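Local coordinates for anti-sigma-factor antagonist (STAS) domain protein (PDB 3ZXN) that probably serves as the RsbS scaffold component of the bacterial stressosome, a complex that here is thought to control secondary messenger signalling, at residues A[54-57]-A[58-62]; A[81-85]-A[86-90]. The protein carries 1 engineered substitution. One frame throughout, in Å; residues are numbered along the deposited sequence.

Overall arrangement
Interactions 1 and 2 each join the start of a helix to the loop that leads into it. Interaction 1 enters helix 58-74 after strand 45-49, and interaction 2 enters helix 85-93 after strand 78-81. Both strands lie parallel in the central sheet of the STAS domain. Interaction 1 is partly buried, whereas interaction 2 is a surface contact. Both have backbone bonds and apolar packing. Interaction 1 adds bonds from the side chains of Asp-57 and Thr-61, whereas no side-chain hydrogen bond joins the segments of interaction 2. The two sites touch, their centres about 11 Å apart. Glu-54 forms a salt bridge with Lys-84, and Val-56 packs on Val-87.

Interaction 1: A[54-57]-A[58-62]; sequences EVVD and EFVTR. Engineered in segment 58-62: Glu-58 (natural residue Ser).
The carbonyl oxygen of Asp-57 is gripped twice by Thr-61. Thr-61 OG1 donates to Asp-57 O over 2.8 Å, and Thr-61 N reaches Asp-57 O at 3.1 Å. The two donors come from opposite faces of the carbonyl plane. Thr-61 OG1 can do this because it sits beside its own backbone N (chi1 -62°). Asp-57 is the N-cap of helix 58-74, the helix that follows strand 45-49 in this STAS domain. The carboxylate of Asp-57 faces the start of the helix, where OD1 takes a weak, bent bond of 2.7 Å from Glu-58 N; Glu-58 is engineered, a serine in the natural protein. The other oxygen, Asp-57 OD2, lies 3.0 Å from Phe-59 CD2, at the ring edge and near its plane. Carboxylate and ring are nearly perpendicular, 81° apart. With an alanine in place of Asp-57, Glu-58 N would probably lose this acceptor and the Phe-59 edge its polar neighbour. On the residue before the cap, Val-56 CG1 presses on Val-60 CG1 at 3.5 Å, a tight fit, and the two side chains cross at about a right angle. Val-56 and Thr-61 both touch Leu-91 of helix 85-93.

Interaction 2: A[81-85]-A[86-90]; sequences TGIKP and AVAIT
Lys-84 lays its aliphatic chain across Val-87, the two side chains crossing at about a right angle. Val-87 CG2 meets the lysine chain at two points. Lys-84 CG lies 3.6 Å from Val-87 CG2, and Lys-84 CE lies 3.5 Å from the same methyl, which is tight for two carbons. Lys-84 CG stands between its own backbone N and carbonyl carbon (chi1 61°), and the rest of the chain is extended, which lays it over the CG2 methyl. The amino group goes on to a salt bridge with Glu-54, in the loop before helix 58-74. Ile-83 packs against the first turn of the helix through one branch: its CG2 methyl lies 3.8 Å from Ala-88 CB and 4.2 Å from Val-87 CG1. The backbone closes the turn. Ala-88 N donates to Lys-84 O at 2.9 Å, with the donor nearly in line with the C=O bond. Val-87 N adds a weak, bent bond to the same oxygen. One residue on, Ile-89 N bonds to Pro-85 O at 3.1 Å, and Ile-89 CG1 rests against that oxygen. Pro-85 has no N-H to offer, which costs nothing in the first turn of a helix. Lys-84 holds the N-cap position, and Pro-85 follows as the first helical residue, a place that proline often takes, here where strand 78-81 leads into helix 85-93 of the STAS fold.

Interaction 1: A[54-57]-A[58-62]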
loop_
_atom_site.group_PDB
_atom_site.type_symbol
_atom_site.label_atom_id
_atom_site.label_comp_id
_atom_site.label_asym_id
_atom_site.label_seq_id
_atom_site.Cartn_x
_atom_site.Cartn_y
_atom_site.Cartn_z
ATOM N N GLU A 54 -6.291 -11.455 7.611
ATOM C CA GLU A 54 -6.050 -12.884 7.784
ATOM C C GLU A 54 -5.902 -13.555 6.422
ATOM O O GLU A 54 -4.993 -14.349 6.203
ATOM C CB GLU A 54 -7.196 -13.518 8.576
ATOM C CG GLU A 54 -6.924 -14.934 9.033
ATOM C CD GLU A 54 -5.606 -15.060 9.776
ATOM O OE1 GLU A 54 -5.230 -14.110 10.501
ATOM O OE2 GLU A 54 -4.945 -16.110 9.623
ATOM N N VAL A 55 -6.813 -13.220 5.515
ATOM C CA VAL A 55 -6.742 -13.659 4.132
ATOM C C VAL A 55 -6.878 -12.433 3.240
ATOM O O VAL A 55 -7.498 -11.440 3.628
ATOM C CB VAL A 55 -7.863 -14.683 3.790
ATOM C CG1 VAL A 55 -9.242 -14.057 3.944
ATOM C CG2 VAL A 55 -7.684 -15.220 2.387
ATOM N N VAL A 56 -6.295 -12.480 2.051
ATOM C CA VAL A 56 -6.472 -11.365 1.130
ATOM C C VAL A 56 -7.372 -11.766 -0.028
ATOM O O VAL A 56 -7.194 -12.817 -0.641
ATOM C CB VAL A 56 -5.138 -10.753 0.653
ATOM C CG1 VAL A 56 -5.396 -9.529 -0.189
ATOM C CG2 VAL A 56 -4.290 -10.365 1.848
ATOM N N ASP A 57 -8.348 -10.904 -0.283
ATOM C CA ASP A 57 -9.415 -11.106 -1.247
ATOM C C ASP A 57 -8.949 -10.842 -2.675
ATOM O O ASP A 57 -7.910 -10.215 -2.909
ATOM C CB ASP A 57 -10.541 -10.123 -0.914
ATOM C CG ASP A 57 -11.893 -10.603 -1.362
ATOM O OD1 ASP A 57 -11.959 -11.543 -2.183
ATOM O OD2 ASP A 57 -12.897 -10.023 -0.893
ATOM N N GLU A 58 -9.735 -11.317 -3.631
ATOM C CA GLU A 58 -9.525 -10.990 -5.032
ATOM C C GLU A 58 -9.805 -9.502 -5.230
ATOM O O GLU A 58 -9.218 -8.859 -6.102
ATOM C CB GLU A 58 -10.453 -11.832 -5.908
ATOM C CG GLU A 58 -9.905 -12.144 -7.289
ATOM C CD GLU A 58 -10.552 -13.375 -7.900
ATOM O OE1 GLU A 58 -10.852 -14.325 -7.143
ATOM O OE2 GLU A 58 -10.766 -13.394 -9.133
ATOM N N PHE A 59 -10.706 -8.969 -4.409
ATOM C CA PHE A 59 -11.052 -7.552 -4.437
ATOM C C PHE A 59 -9.895 -6.685 -3.942
ATOM O O PHE A 59 -9.467 -5.760 -4.633
ATOM C CB PHE A 59 -12.295 -7.276 -3.585
ATOM C CG PHE A 59 -13.545 -7.930 -4.100
ATOM C CD1 PHE A 59 -14.258 -7.367 -5.151
ATOM C CD2 PHE A 59 -14.018 -9.104 -3.529
ATOM C CE1 PHE A 59 -15.415 -7.968 -5.629
ATOM C CE2 PHE A 59 -15.174 -9.708 -3.999
ATOM C CZ PHE A 59 -15.873 -9.138 -5.050
ATOM N N VAL A 60 -9.402 -6.981 -2.743
ATOM C CA VAL A 60 -8.268 -6.251 -2.181
ATOM C C VAL A 60 -7.071 -6.293 -3.120
ATOM O O VAL A 60 -6.393 -5.282 -3.319
ATOM C CB VAL A 60 -7.858 -6.813 -0.803
ATOM C CG1 VAL A 60 -6.513 -6.228 -0.353
ATOM C CG2 VAL A 60 -8.939 -6.526 0.223
ATOM N N THR A 61 -6.822 -7.460 -3.705
ATOM C CA THR A 61 -5.698 -7.624 -4.614
ATOM C C THR A 61 -5.783 -6.639 -5.775
ATOM O O THR A 61 -4.785 -6.034 -6.174
ATOM C CB THR A 61 -5.618 -9.054 -5.182
ATOM O OG1 THR A 61 -5.409 -9.985 -4.116
ATOM C CG2 THR A 61 -4.459 -9.161 -6.171
ATOM N N ARG A 62 -6.979 -6.492 -6.330
ATOM C CA ARG A 62 -7.157 -5.626 -7.490
ATOM C C ARG A 62 -6.951 -4.171 -7.100
ATOM O O ARG A 62 -6.364 -3.405 -7.854
ATOM C CB ARG A 62 -8.523 -5.852 -8.153
ATOM C CG ARG A 62 -8.581 -7.145 -8.968
ATOM C CD ARG A 62 -10.004 -7.715 -9.086
ATOM N NE ARG A 62 -10.856 -6.951 -9.995
ATOM C CZ ARG A 62 -11.917 -6.242 -9.614
ATOM N NH1 ARG A 62 -12.267 -6.201 -8.332
ATOM N NH2 ARG A 62 -12.630 -5.578 -10.515
#

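Interaction 2: A[81-85]-A[86-90]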
loop_
_atom_site.group_PDB
_atom_site.type_symbol
_atom_site.label_atom_id
_atom_site.label_comp_id
_atom_site.label_asym_id
_atom_site.label_seq_id
_atom_site.Cartn_x
_atom_site.Cartn_y
_atom_site.Cartn_z
ATOM N N THR A 81 3.682 -3.537 3.009
ATOM C CA THR A 81 4.278 -4.126 4.208
ATOM C C THR A 81 3.322 -5.061 4.953
ATOM O O THR A 81 2.100 -4.991 4.773
ATOM C CB THR A 81 4.815 -3.028 5.207
ATOM O OG1 THR A 81 3.726 -2.328 5.813
ATOM C CG2 THR A 81 5.722 -2.016 4.505
ATOM N N GLY A 82 3.894 -5.934 5.791
ATOM C CA GLY A 82 3.122 -6.842 6.633
ATOM C C GLY A 82 2.503 -8.004 5.865
ATOM O O GLY A 82 1.326 -8.298 6.031
ATOM N N ILE A 83 3.303 -8.657 5.024
ATOM C CA ILE A 83 2.835 -9.723 4.138
ATOM C C ILE A 83 3.344 -11.102 4.582
ATOM O O ILE A 83 4.501 -11.465 4.336
ATOM C CB ILE A 83 3.335 -9.513 2.703
ATOM C CG1 ILE A 83 2.975 -8.106 2.208
ATOM C CG2 ILE A 83 2.774 -10.601 1.781
ATOM C CD1 ILE A 83 3.689 -7.721 0.931
ATOM N N LYS A 84 2.475 -11.874 5.215
ATOM C CA LYS A 84 2.853 -13.210 5.656
ATOM C C LYS A 84 2.946 -14.132 4.450
ATOM O O LYS A 84 2.315 -13.874 3.420
ATOM C CB LYS A 84 1.853 -13.748 6.683
ATOM C CG LYS A 84 0.425 -13.893 6.158
ATOM C CD LYS A 84 -0.500 -14.300 7.297
ATOM C CE LYS A 84 -1.913 -14.549 6.811
ATOM N NZ LYS A 84 -2.798 -14.988 7.926
ATOM N N PRO A 85 3.740 -15.211 4.571
ATOM C CA PRO A 85 3.939 -16.180 3.488
ATOM C C PRO A 85 2.648 -16.592 2.768
ATOM O O PRO A 85 2.610 -16.576 1.542
ATOM C CB PRO A 85 4.561 -17.379 4.212
ATOM C CG PRO A 85 5.378 -16.737 5.309
ATOM C CD PRO A 85 4.577 -15.522 5.752
ATOM N N ALA A 86 1.605 -16.952 3.504
ATOM C CA ALA A 86 0.389 -17.444 2.857
ATOM C C ALA A 86 -0.237 -16.360 1.978
ATOM O O ALA A 86 -0.777 -16.635 0.904
ATOM C CB ALA A 86 -0.604 -17.937 3.897
ATOM N N VAL A 87 -0.159 -15.120 2.442
ATOM C CA VAL A 87 -0.729 -13.998 1.704
ATOM C C VAL A 87 0.137 -13.625 0.502
ATOM O O VAL A 87 -0.380 -13.193 -0.522
ATOM C CB VAL A 87 -0.924 -12.786 2.622
ATOM C CG1 VAL A 87 -1.281 -11.548 1.816
ATOM C CG2 VAL A 87 -1.994 -13.092 3.654
ATOM N N ALA A 88 1.450 -13.798 0.617
ATOM C CA ALA A 88 2.331 -13.546 -0.518
ATOM C C ALA A 88 1.976 -14.489 -1.658
ATOM O O ALA A 88 1.989 -14.102 -2.825
ATOM C CB ALA A 88 3.792 -13.718 -0.118
ATOM N N ILE A 89 1.658 -15.731 -1.308
ATOM C CA ILE A 89 1.253 -16.726 -2.298
ATOM C C ILE A 89 -0.011 -16.287 -3.033
ATOM O O ILE A 89 -0.069 -16.293 -4.260
ATOM C CB ILE A 89 0.992 -18.106 -1.640
ATOM C CG1 ILE A 89 2.270 -18.655 -1.005
ATOM C CG2 ILE A 89 0.453 -19.085 -2.657
ATOM C CD1 ILE A 89 3.428 -18.737 -1.959
ATOM N N THR A 90 -1.022 -15.912 -2.265
ATOM C CA THR A 90 -2.308 -15.512 -2.823
ATOM C C THR A 90 -2.197 -14.277 -3.703
ATOM O O THR A 90 -2.682 -14.272 -4.831
ATOM C CB THR A 90 -3.310 -15.222 -1.707
ATOM O OG1 THR A 90 -3.425 -16.378 -0.868
ATOM C CG2 THR A 90 -4.674 -14.872 -2.298
#